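Local coordinates for protein branched-chain-amino-acid aminotransferase (Pseudomonas aeruginosa, PDB 6NST) that catalyses the reversible transfer of amino groups between leucine, isoleucine or valine and 2-oxoglutarate, using pyridoxal 5'-phosphate as cofactor, at residues A180-M185 / E194-N199; G190-G195 / K239-D244; N199-K204 / F253-A258; A259-I264 / K283-Y288. The protein carries 1 engineered substitution. All coordinates share one frame; numbering follows the deposited sequence.

How the interactions relate
All four contacts lie in the mixed sheet of the class-IV aminotransferase fold and its edges. Interaction 1 pairs the hairpin strands 182-186 and 192-195, and interaction 2 ties the start of the second of these strands to the loop before helix 243-247, the two centres about 11 Å apart. After strand 192-195 the chain runs into strand 199-204, which pairs with strand 251-256 in interaction 3, centres about 9 Å from interaction 1. Strand 262-267 lies beside strand 251-256, and interaction 4 sets the turn before it against helix 279-292, its centre about 8 Å from that of interaction 3. Interactions 2 and 3 alternate along the chain, which interlocks residues 190-204 with residues 239-258.

Interaction 1: residues A180-M185 / E194-N199; sequences ADEAMM and EGSGEN
With E182 CG anti to its backbone N (chi1 -165°) and E198 CG anti to its carbonyl carbon, the two glutamates reach toward each other tip to tip. E182 OE2 and E198 OE2 stand 2.8 Å apart, and the carboxylate planes are turned 51° against each other. Two acids this close probably shift each other's ionisation. The other branch of E182 is used differently: OE1 lies 3.0 Å from S196 CB and accepts the backbone N-H of A183 on its anti side, a bond within its own segment that helps to set the rotation of the carboxylate. Farther along, the backbones meet directly. M185 N donates to E194 O at 2.7 Å, almost straight at 163°, while S196 N to A183 O is weak at 3.5 Å. G195 brings its CA to 3.3 Å from A183 O in a CA-H...O contact. M185 CG lies 3.3 Å from G195 O, and the bends beyond it lead the thioether away. The polar ends of E194 and S196 are held outside the contact, E194 by R149 and L217 and S196 by the S168 carbonyl. This hairpin of strands 182-186 and 192-195 is covered by helix 166-177, which touches E182, A183 and M185; strand 140-145 runs parallel to strand 182-186, and F254 of strand 251-256 packs on both glutamates.

Interaction 2: residues G190-G195 / K239-D244; sequences GYVAEG and KRITRD
Y191 and R240 make an off-centre cation-pi stack where the hairpin loop leading into strand 192-195 meets the segment that runs into the N-cap of helix 243-247, at the edge of the class-IV aminotransferase fold and against another subunit. The guanidinium lies over one face of the tyrosine ring with its planes 28° from parallel, and R240 CZ is 4.0 Å from the ring centroid, displaced toward the rim. The closest approach, 3.2 Å, runs from R240 NH2 to Y191 CE1. A bend at chi3 of R240 turns the flat group over the ring, and its charge is met by E189 of its own chain and by E189 of a neighbouring subunit, whose R240 also packs nearby. The ring is bordered in its plane by I241 O, while T242 CG2 approaches obliquely at 4.0 Å from Y191 CD2. One backbone bond joins the two segments: V192 N donates to I241 O over 2.6 Å, at 171°, which holds V192 close enough for its CG2 to reach I241 CG2, 4.2 Å away. Two waters extend this junction, one accepting from I241 N and donating to V192 O, the other linking G190 O with R243 N. T242 caps the helix: its OG1 accepts the N-H of E245, a backbone amide of the first turn. The same hydroxyl, T242 OG1, donates to D244 OD2 at 2.8 Å, the oxygen being met from above its carboxylate plane.

Interaction 3: residues N199-K204 / F253-A258; sequences NIFIIK and FFTGTA. With SO4 (sulfate ion), chain G.
N199 to F201 pair with T255 to F253 in an antiparallel ladder, the strand axes coming within 4.7 Å. Its backbone bonds belong to two hydrogen-bonded pairs: N199 with T255, where T255 N to N199 O measures 2.7 Å, and F201 with F253, where F201 N to F253 O measures 2.9 Å. The non-hydrogen-bonded pair I200 and F254 sits between them, bringing F254 CA to 3.2 Å from N199 O as a CA-H...O contact.

Aromatic packing carries the F201 side. F201 CB lies over the F253 ring, 3.7 Å from the centroid, while the rings themselves, 5° from parallel, barely overlap. I203 CD1 meets that ring at its edge, 3.5 Å from F253 CE2. On the other face, I200 CD1 touches F254 CE1.

Polar links extend beyond: N199 ND2 is held by the L217 carbonyl, a water lies 2.6 Å from N199 OD1 and near the sulfate, and T257 N donates to sulfate O2. The ion, probably from the crystallisation liquor and also bound by R61, I220 and T221, is consistent with occupying the cofactor-phosphate site. Helices 220-231 and 279-292 cover the phenylalanine pair F201 and F253, and strand 207-210 flanks strand 199-204.

Interaction 4: residues A259-I264 / K283-Y288; sequences AEVTPI and KLQKAY
V261 and Q285 form the tight part of this contact, where the corner before strand 262-267 presses on helix 279-292. Q285 extends from the helix with CG anti to the backbone N (chi1 -170°), which carries the amide past the valine side chain to the carbonyl of V261. Q285 NE2 donates to V261 O over 2.6 Å, nearly along the carbonyl direction but with a bent N-H angle of 135°; the oxygen lies 26° out of the amide plane. Alongside this bond the aliphatic parts mesh: V261 CB is 3.8 Å from Q285 CG, and V261 CG1 is 3.8 Å from Q285 CB. P263 CD closes the amide end, 3.7 Å from Q285 NE2.

The Y288 end has a few carbon contacts in place of a hydrogen bond. V261 CG2 reaches Y288 CB at 4.0 Å, and E260 crosses the tyrosine at about a right angle, its CB 3.8 Å from Y288 CE2. Both approach the ring obliquely. Y288 is also bedded against helix 220-231, while K286, on the exposed side of its helix, points away from the turn.

The chemistry implies that a single amide does the polar work. Q285 NE2 donates to both V261 O and L136 O, and OE1 accepts from R277, so three partners fix the flip of this buried group and satisfy the carbonyl of V261 at the corner.

Interaction 1: residues A180-M185 / E194-N199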
# COMPACT_ATOMS: atom_id res chain seq x y z
N ALA A 180 -21.13 -18.40 -9.24
CA ALA A 180 -20.53 -19.18 -8.17
C ALA A 180 -21.42 -19.21 -6.94
O ALA A 180 -22.47 -18.55 -6.88
CB ALA A 180 -19.15 -18.61 -7.81
N ASP A 181 -20.99 -19.98 -5.95
CA ASP A 181 -21.69 -20.09 -4.68
C ASP A 181 -21.06 -19.25 -3.58
O ASP A 181 -21.75 -18.87 -2.63
CB ASP A 181 -21.73 -21.55 -4.21
CG ASP A 181 -22.28 -22.47 -5.27
OD1 ASP A 181 -23.34 -22.15 -5.84
OD2 ASP A 181 -21.64 -23.51 -5.53
N GLU A 182 -19.77 -18.96 -3.68
CA GLU A 182 -19.07 -18.24 -2.63
C GLU A 182 -17.95 -17.44 -3.25
O GLU A 182 -17.51 -17.71 -4.37
CB GLU A 182 -18.55 -19.21 -1.56
CG GLU A 182 -18.13 -18.56 -0.24
CD GLU A 182 -19.18 -17.62 0.31
OE1 GLU A 182 -19.16 -16.43 -0.06
OE2 GLU A 182 -20.04 -18.07 1.10
N ALA A 183 -17.49 -16.43 -2.52
CA ALA A 183 -16.37 -15.60 -2.92
C ALA A 183 -15.15 -15.93 -2.08
O ALA A 183 -15.26 -16.40 -0.95
CB ALA A 183 -16.71 -14.11 -2.79
N MET A 184 -13.97 -15.69 -2.65
CA MET A 184 -12.71 -15.78 -1.94
C MET A 184 -12.15 -14.37 -1.81
O MET A 184 -11.96 -13.68 -2.82
CB MET A 184 -11.72 -16.70 -2.67
CG MET A 184 -10.47 -17.04 -1.86
SD MET A 184 -9.37 -18.25 -2.63
CE MET A 184 -8.65 -17.29 -3.96
N MET A 185 -11.89 -13.94 -0.58
CA MET A 185 -11.47 -12.57 -0.30
C MET A 185 -9.95 -12.47 -0.25
O MET A 185 -9.27 -13.34 0.30
CB MET A 185 -12.05 -12.08 1.03
CG MET A 185 -13.52 -12.37 1.23
SD MET A 185 -14.55 -11.52 0.03
CE MET A 185 -14.03 -9.82 0.27
N GLU A 194 -9.95 -15.10 3.41
CA GLU A 194 -11.06 -15.95 3.84
C GLU A 194 -12.12 -15.93 2.75
O GLU A 194 -11.97 -15.28 1.71
CB GLU A 194 -11.63 -15.46 5.18
CG GLU A 194 -11.91 -13.96 5.21
CD GLU A 194 -12.39 -13.47 6.56
OE1 GLU A 194 -12.74 -14.32 7.41
OE2 GLU A 194 -12.42 -12.24 6.77
N GLY A 195 -13.21 -16.65 2.99
CA GLY A 195 -14.41 -16.51 2.21
C GLY A 195 -15.20 -15.29 2.66
O GLY A 195 -14.75 -14.49 3.48
N SER A 196 -16.40 -15.15 2.10
CA SER A 196 -17.25 -14.03 2.49
C SER A 196 -17.60 -14.09 3.97
O SER A 196 -17.76 -13.04 4.61
CB SER A 196 -18.52 -14.01 1.64
OG SER A 196 -19.39 -12.97 2.04
N GLY A 197 -17.73 -15.29 4.53
CA GLY A 197 -17.99 -15.45 5.94
C GLY A 197 -17.45 -16.76 6.49
O GLY A 197 -17.94 -17.26 7.50
N GLU A 198 -16.45 -17.32 5.81
CA GLU A 198 -15.85 -18.58 6.21
C GLU A 198 -14.33 -18.48 6.12
O GLU A 198 -13.80 -17.77 5.25
CB GLU A 198 -16.32 -19.75 5.33
CG GLU A 198 -17.82 -19.82 5.08
CD GLU A 198 -18.25 -18.94 3.92
OE1 GLU A 198 -17.37 -18.37 3.24
OE2 GLU A 198 -19.47 -18.83 3.70
N ASN A 199 -13.65 -19.18 7.00
CA ASN A 199 -12.21 -19.36 6.87
C ASN A 199 -11.92 -20.42 5.82
O ASN A 199 -12.69 -21.37 5.63
CB ASN A 199 -11.57 -19.75 8.20
CG ASN A 199 -11.53 -18.59 9.19
OD1 ASN A 199 -12.42 -18.42 10.01
ND2 ASN A 199 -10.47 -17.79 9.10

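Interaction 2: residues G190-G195 / K239-D244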
# COMPACT_ATOMS: atom_id res chain seq x y z
N GLY A 190 -3.09 -8.44 -1.29
CA GLY A 190 -3.32 -9.34 -2.39
C GLY A 190 -3.31 -10.81 -2.03
O GLY A 190 -3.55 -11.65 -2.91
N TYR A 191 -3.05 -11.15 -0.77
CA TYR A 191 -3.01 -12.54 -0.33
C TYR A 191 -4.41 -13.01 0.07
O TYR A 191 -5.30 -12.21 0.36
CB TYR A 191 -2.04 -12.69 0.85
CG TYR A 191 -0.61 -12.35 0.47
CD1 TYR A 191 -0.14 -11.05 0.61
CD2 TYR A 191 0.25 -13.31 -0.04
CE1 TYR A 191 1.15 -10.72 0.26
CE2 TYR A 191 1.55 -12.99 -0.39
CZ TYR A 191 1.99 -11.69 -0.23
OH TYR A 191 3.28 -11.36 -0.58
N VAL A 192 -4.58 -14.33 0.08
CA VAL A 192 -5.87 -14.92 0.43
C VAL A 192 -6.14 -14.73 1.91
O VAL A 192 -5.28 -15.00 2.76
CB VAL A 192 -5.89 -16.41 0.05
CG1 VAL A 192 -7.20 -17.05 0.49
CG2 VAL A 192 -5.69 -16.58 -1.45
N ALA A 193 -7.34 -14.25 2.23
CA ALA A 193 -7.75 -14.05 3.61
C ALA A 193 -8.79 -15.08 4.05
O ALA A 193 -8.53 -15.87 4.97
CB ALA A 193 -8.30 -12.63 3.79
N GLU A 194 -9.95 -15.10 3.41
CA GLU A 194 -11.06 -15.95 3.84
C GLU A 194 -12.12 -15.93 2.75
O GLU A 194 -11.97 -15.28 1.71
CB GLU A 194 -11.63 -15.46 5.18
CG GLU A 194 -11.91 -13.96 5.21
CD GLU A 194 -12.39 -13.47 6.56
OE1 GLU A 194 -12.74 -14.32 7.41
OE2 GLU A 194 -12.42 -12.24 6.77
N GLY A 195 -13.21 -16.65 2.99
CA GLY A 195 -14.41 -16.51 2.21
C GLY A 195 -15.20 -15.29 2.66
O GLY A 195 -14.75 -14.49 3.48
N LYS A 239 0.41 -19.61 6.94
CA LYS A 239 1.32 -18.77 6.17
C LYS A 239 0.50 -17.94 5.19
O LYS A 239 -0.72 -18.12 5.06
CB LYS A 239 2.38 -19.61 5.44
CG LYS A 239 1.85 -20.46 4.31
CD LYS A 239 2.99 -21.24 3.66
CE LYS A 239 2.57 -21.87 2.34
NZ LYS A 239 2.22 -20.83 1.34
N ARG A 240 1.18 -17.03 4.51
CA ARG A 240 0.53 -16.23 3.48
C ARG A 240 0.30 -17.07 2.24
O ARG A 240 1.21 -17.74 1.75
CB ARG A 240 1.37 -15.00 3.15
CG ARG A 240 1.79 -14.19 4.36
CD ARG A 240 2.73 -13.07 3.97
NE ARG A 240 2.03 -11.80 3.78
CZ ARG A 240 2.61 -10.69 3.34
NH1 ARG A 240 3.90 -10.69 3.04
NH2 ARG A 240 1.90 -9.58 3.19
N ILE A 241 -0.94 -17.05 1.74
CA ILE A 241 -1.36 -17.87 0.62
C ILE A 241 -1.79 -16.95 -0.51
O ILE A 241 -2.59 -16.03 -0.30
CB ILE A 241 -2.51 -18.82 1.01
CG1 ILE A 241 -2.06 -19.80 2.09
CG2 ILE A 241 -3.04 -19.56 -0.20
CD1 ILE A 241 -3.17 -20.69 2.61
N THR A 242 -1.26 -17.20 -1.71
CA THR A 242 -1.68 -16.44 -2.88
C THR A 242 -2.88 -17.13 -3.53
O THR A 242 -3.20 -18.29 -3.25
CB THR A 242 -0.54 -16.31 -3.87
OG1 THR A 242 -0.20 -17.60 -4.39
CG2 THR A 242 0.68 -15.70 -3.19
N ARG A 243 -3.55 -16.39 -4.41
CA ARG A 243 -4.73 -16.95 -5.08
C ARG A 243 -4.34 -18.12 -5.99
O ARG A 243 -5.06 -19.12 -6.05
CB ARG A 243 -5.47 -15.87 -5.86
CG ARG A 243 -4.75 -15.38 -7.11
CD ARG A 243 -5.76 -14.95 -8.16
NE ARG A 243 -6.28 -13.62 -7.90
CZ ARG A 243 -7.44 -13.16 -8.36
NH1 ARG A 243 -7.82 -11.93 -8.07
NH2 ARG A 243 -8.23 -13.94 -9.09
N ASP A 244 -3.21 -18.01 -6.69
CA ASP A 244 -2.81 -19.09 -7.59
C ASP A 244 -2.25 -20.29 -6.84
O ASP A 244 -2.19 -21.38 -7.41
CB ASP A 244 -1.82 -18.57 -8.63
CG ASP A 244 -0.69 -17.75 -8.03
OD1 ASP A 244 0.44 -17.83 -8.56
OD2 ASP A 244 -0.93 -17.01 -7.05
O HOH W 1 -2.94 -13.67 -4.61
O HOH W 2 -2.81 -15.69 3.27

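Interaction 3: residues N199-K204 / F253-A258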
# COMPACT_ATOMS: atom_id res chain seq x y z
N ASN A 199 -13.65 -19.18 7.00
CA ASN A 199 -12.21 -19.36 6.87
C ASN A 199 -11.92 -20.42 5.82
O ASN A 199 -12.69 -21.37 5.63
CB ASN A 199 -11.57 -19.75 8.20
CG ASN A 199 -11.53 -18.59 9.19
OD1 ASN A 199 -12.42 -18.42 10.01
ND2 ASN A 199 -10.47 -17.79 9.10
N ILE A 200 -10.80 -20.26 5.12
CA ILE A 200 -10.46 -21.12 3.98
C ILE A 200 -9.23 -21.95 4.32
O ILE A 200 -8.33 -21.49 5.02
CB ILE A 200 -10.25 -20.28 2.70
CG1 ILE A 200 -10.12 -21.20 1.48
CG2 ILE A 200 -9.03 -19.38 2.83
CD1 ILE A 200 -10.25 -20.47 0.15
N PHE A 201 -9.23 -23.19 3.84
CA PHE A 201 -8.11 -24.11 4.01
C PHE A 201 -7.78 -24.72 2.65
O PHE A 201 -8.65 -24.88 1.80
CB PHE A 201 -8.44 -25.24 5.00
CG PHE A 201 -8.55 -24.80 6.43
CD1 PHE A 201 -9.66 -24.11 6.88
CD2 PHE A 201 -7.55 -25.11 7.34
CE1 PHE A 201 -9.76 -23.71 8.20
CE2 PHE A 201 -7.64 -24.72 8.66
CZ PHE A 201 -8.75 -24.02 9.09
N ILE A 202 -6.50 -25.05 2.46
CA ILE A 202 -6.07 -25.79 1.29
C ILE A 202 -5.15 -26.91 1.74
O ILE A 202 -4.49 -26.83 2.78
CB ILE A 202 -5.36 -24.89 0.24
CG1 ILE A 202 -4.05 -24.34 0.78
CG2 ILE A 202 -6.28 -23.75 -0.20
CD1 ILE A 202 -3.28 -23.52 -0.24
N ILE A 203 -5.12 -27.99 0.95
CA ILE A 203 -4.28 -29.15 1.21
C ILE A 203 -3.39 -29.36 0.00
O ILE A 203 -3.86 -29.33 -1.14
CB ILE A 203 -5.12 -30.41 1.50
CG1 ILE A 203 -5.71 -30.36 2.91
CG2 ILE A 203 -4.27 -31.67 1.35
CD1 ILE A 203 -7.00 -29.58 3.02
N LYS A 204 -2.10 -29.56 0.25
CA LYS A 204 -1.13 -29.84 -0.81
C LYS A 204 -0.17 -30.91 -0.30
O LYS A 204 0.57 -30.67 0.66
CB LYS A 204 -0.37 -28.57 -1.21
CG LYS A 204 0.55 -28.74 -2.41
CD LYS A 204 -0.21 -29.26 -3.62
CE LYS A 204 0.69 -29.33 -4.85
NZ LYS A 204 1.14 -27.98 -5.29
N PHE A 253 -11.28 -26.20 1.29
CA PHE A 253 -12.61 -26.15 1.90
C PHE A 253 -12.76 -24.89 2.73
O PHE A 253 -11.79 -24.19 3.04
CB PHE A 253 -12.89 -27.40 2.75
CG PHE A 253 -11.92 -27.63 3.87
CD1 PHE A 253 -12.15 -27.09 5.13
CD2 PHE A 253 -10.79 -28.40 3.68
CE1 PHE A 253 -11.27 -27.31 6.17
CE2 PHE A 253 -9.90 -28.62 4.71
CZ PHE A 253 -10.14 -28.08 5.96
N PHE A 254 -14.01 -24.61 3.08
CA PHE A 254 -14.39 -23.50 3.94
C PHE A 254 -14.80 -24.02 5.31
O PHE A 254 -15.35 -25.12 5.43
CB PHE A 254 -15.55 -22.71 3.33
CG PHE A 254 -15.14 -21.76 2.24
CD1 PHE A 254 -14.08 -20.89 2.41
CD2 PHE A 254 -15.83 -21.73 1.04
CE1 PHE A 254 -13.71 -20.01 1.41
CE2 PHE A 254 -15.47 -20.85 0.03
CZ PHE A 254 -14.40 -19.99 0.22
N THR A 255 -14.54 -23.22 6.34
CA THR A 255 -15.00 -23.52 7.69
C THR A 255 -15.76 -22.33 8.24
O THR A 255 -15.38 -21.18 8.01
CB THR A 255 -13.84 -23.86 8.64
OG1 THR A 255 -12.96 -22.74 8.74
CG2 THR A 255 -13.07 -25.07 8.13
N GLY A 256 -16.84 -22.62 8.96
CA GLY A 256 -17.65 -21.58 9.56
C GLY A 256 -18.74 -22.21 10.40
O GLY A 256 -19.03 -23.40 10.28
N THR A 257 -19.35 -21.38 11.25
CA THR A 257 -20.43 -21.88 12.10
C THR A 257 -21.61 -22.34 11.27
O THR A 257 -22.20 -23.40 11.54
CB THR A 257 -20.86 -20.80 13.09
OG1 THR A 257 -19.76 -20.47 13.95
CG2 THR A 257 -22.01 -21.30 13.94
N ALA A 258 -21.99 -21.57 10.25
CA ALA A 258 -23.10 -21.98 9.40
C ALA A 258 -22.66 -22.91 8.28
O ALA A 258 -23.42 -23.79 7.87
CB ALA A 258 -23.79 -20.75 8.82
S SO4 G . -16.96 -18.86 12.77
O1 SO4 G . -16.49 -18.40 14.08
O2 SO4 G . -18.41 -18.81 12.73
O3 SO4 G . -16.41 -18.01 11.72
O4 SO4 G . -16.52 -20.24 12.56
O HOH W 3 -13.92 -20.42 10.59

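Interaction 4: residues A259-I264 / K283-Y288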
# COMPACT_ATOMS: atom_id res chain seq x y z
N ALA A 259 -21.43 -22.74 7.78
CA ALA A 259 -20.92 -23.55 6.68
C ALA A 259 -20.29 -24.86 7.13
O ALA A 259 -20.05 -25.73 6.29
CB ALA A 259 -19.90 -22.76 5.87
N GLU A 260 -20.04 -25.03 8.43
CA GLU A 260 -19.38 -26.22 8.97
C GLU A 260 -18.08 -26.48 8.23
O GLU A 260 -17.11 -25.74 8.39
CB GLU A 260 -20.32 -27.42 8.90
CG GLU A 260 -21.73 -27.08 9.37
CD GLU A 260 -22.63 -28.29 9.51
OE1 GLU A 260 -22.40 -29.09 10.45
OE2 GLU A 260 -23.55 -28.45 8.69
N VAL A 261 -18.04 -27.54 7.41
CA VAL A 261 -16.91 -27.82 6.54
C VAL A 261 -17.48 -27.99 5.13
O VAL A 261 -18.10 -29.01 4.83
CB VAL A 261 -16.12 -29.07 6.97
CG1 VAL A 261 -14.96 -29.31 6.01
CG2 VAL A 261 -15.62 -28.92 8.39
N THR A 262 -17.28 -26.99 4.28
CA THR A 262 -17.81 -27.02 2.92
C THR A 262 -16.67 -27.19 1.93
O THR A 262 -15.81 -26.31 1.82
CB THR A 262 -18.59 -25.74 2.62
OG1 THR A 262 -19.72 -25.65 3.50
CG2 THR A 262 -19.07 -25.73 1.18
N PRO A 263 -16.61 -28.30 1.20
CA PRO A 263 -15.53 -28.49 0.23
C PRO A 263 -15.61 -27.49 -0.91
O PRO A 263 -16.68 -26.97 -1.25
CB PRO A 263 -15.73 -29.92 -0.27
CG PRO A 263 -16.59 -30.58 0.77
CD PRO A 263 -17.47 -29.49 1.31
N ILE A 264 -14.45 -27.23 -1.52
CA ILE A 264 -14.33 -26.31 -2.64
C ILE A 264 -13.78 -27.10 -3.82
O ILE A 264 -12.65 -27.60 -3.77
CB ILE A 264 -13.41 -25.13 -2.32
CG1 ILE A 264 -13.95 -24.32 -1.14
CG2 ILE A 264 -13.23 -24.25 -3.54
CD1 ILE A 264 -12.96 -23.32 -0.58
N LYS A 283 -12.23 -36.50 5.91
CA LYS A 283 -11.95 -36.92 7.27
C LYS A 283 -12.18 -35.79 8.26
O LYS A 283 -12.71 -36.01 9.36
CB LYS A 283 -10.52 -37.46 7.38
CG LYS A 283 -10.34 -38.84 6.76
CD LYS A 283 -8.91 -39.35 6.90
CE LYS A 283 -7.96 -38.62 5.97
NZ LYS A 283 -6.58 -39.18 6.04
N LEU A 284 -11.79 -34.56 7.90
CA LEU A 284 -12.01 -33.43 8.79
C LEU A 284 -13.48 -33.05 8.85
O LEU A 284 -13.99 -32.68 9.92
CB LEU A 284 -11.16 -32.24 8.35
CG LEU A 284 -9.64 -32.44 8.41
CD1 LEU A 284 -8.91 -31.19 7.96
CD2 LEU A 284 -9.21 -32.84 9.82
N GLN A 285 -14.18 -33.14 7.72
CA GLN A 285 -15.63 -32.92 7.73
C GLN A 285 -16.33 -33.95 8.59
O GLN A 285 -17.22 -33.61 9.38
CB GLN A 285 -16.16 -32.95 6.30
CG GLN A 285 -17.60 -32.50 6.15
CD GLN A 285 -18.08 -32.57 4.72
OE1 GLN A 285 -17.92 -33.59 4.05
NE2 GLN A 285 -18.67 -31.48 4.23
N LYS A 286 -15.94 -35.22 8.47
CA LYS A 286 -16.50 -36.26 9.32
C LYS A 286 -16.21 -35.99 10.78
O LYS A 286 -17.10 -36.09 11.64
CB LYS A 286 -15.94 -37.63 8.90
CG LYS A 286 -16.34 -38.78 9.81
CD LYS A 286 -17.77 -39.21 9.58
CE LYS A 286 -18.10 -40.47 10.36
NZ LYS A 286 -17.14 -41.57 10.06
N ALA A 287 -14.96 -35.64 11.10
CA ALA A 287 -14.58 -35.40 12.48
C ALA A 287 -15.34 -34.22 13.07
O ALA A 287 -15.73 -34.24 14.24
CB ALA A 287 -13.07 -35.17 12.58
N TYR A 288 -15.57 -33.17 12.27
CA TYR A 288 -16.29 -32.01 12.78
C TYR A 288 -17.76 -32.33 13.00
O TYR A 288 -18.35 -31.92 14.01
CB TYR A 288 -16.13 -30.82 11.84
CG TYR A 288 -16.85 -29.58 12.33
CD1 TYR A 288 -16.29 -28.77 13.31
CD2 TYR A 288 -18.09 -29.23 11.81
CE1 TYR A 288 -16.95 -27.64 13.76
CE2 TYR A 288 -18.76 -28.10 12.25
CZ TYR A 288 -18.18 -27.31 13.23
OH TYR A 288 -18.84 -26.19 13.67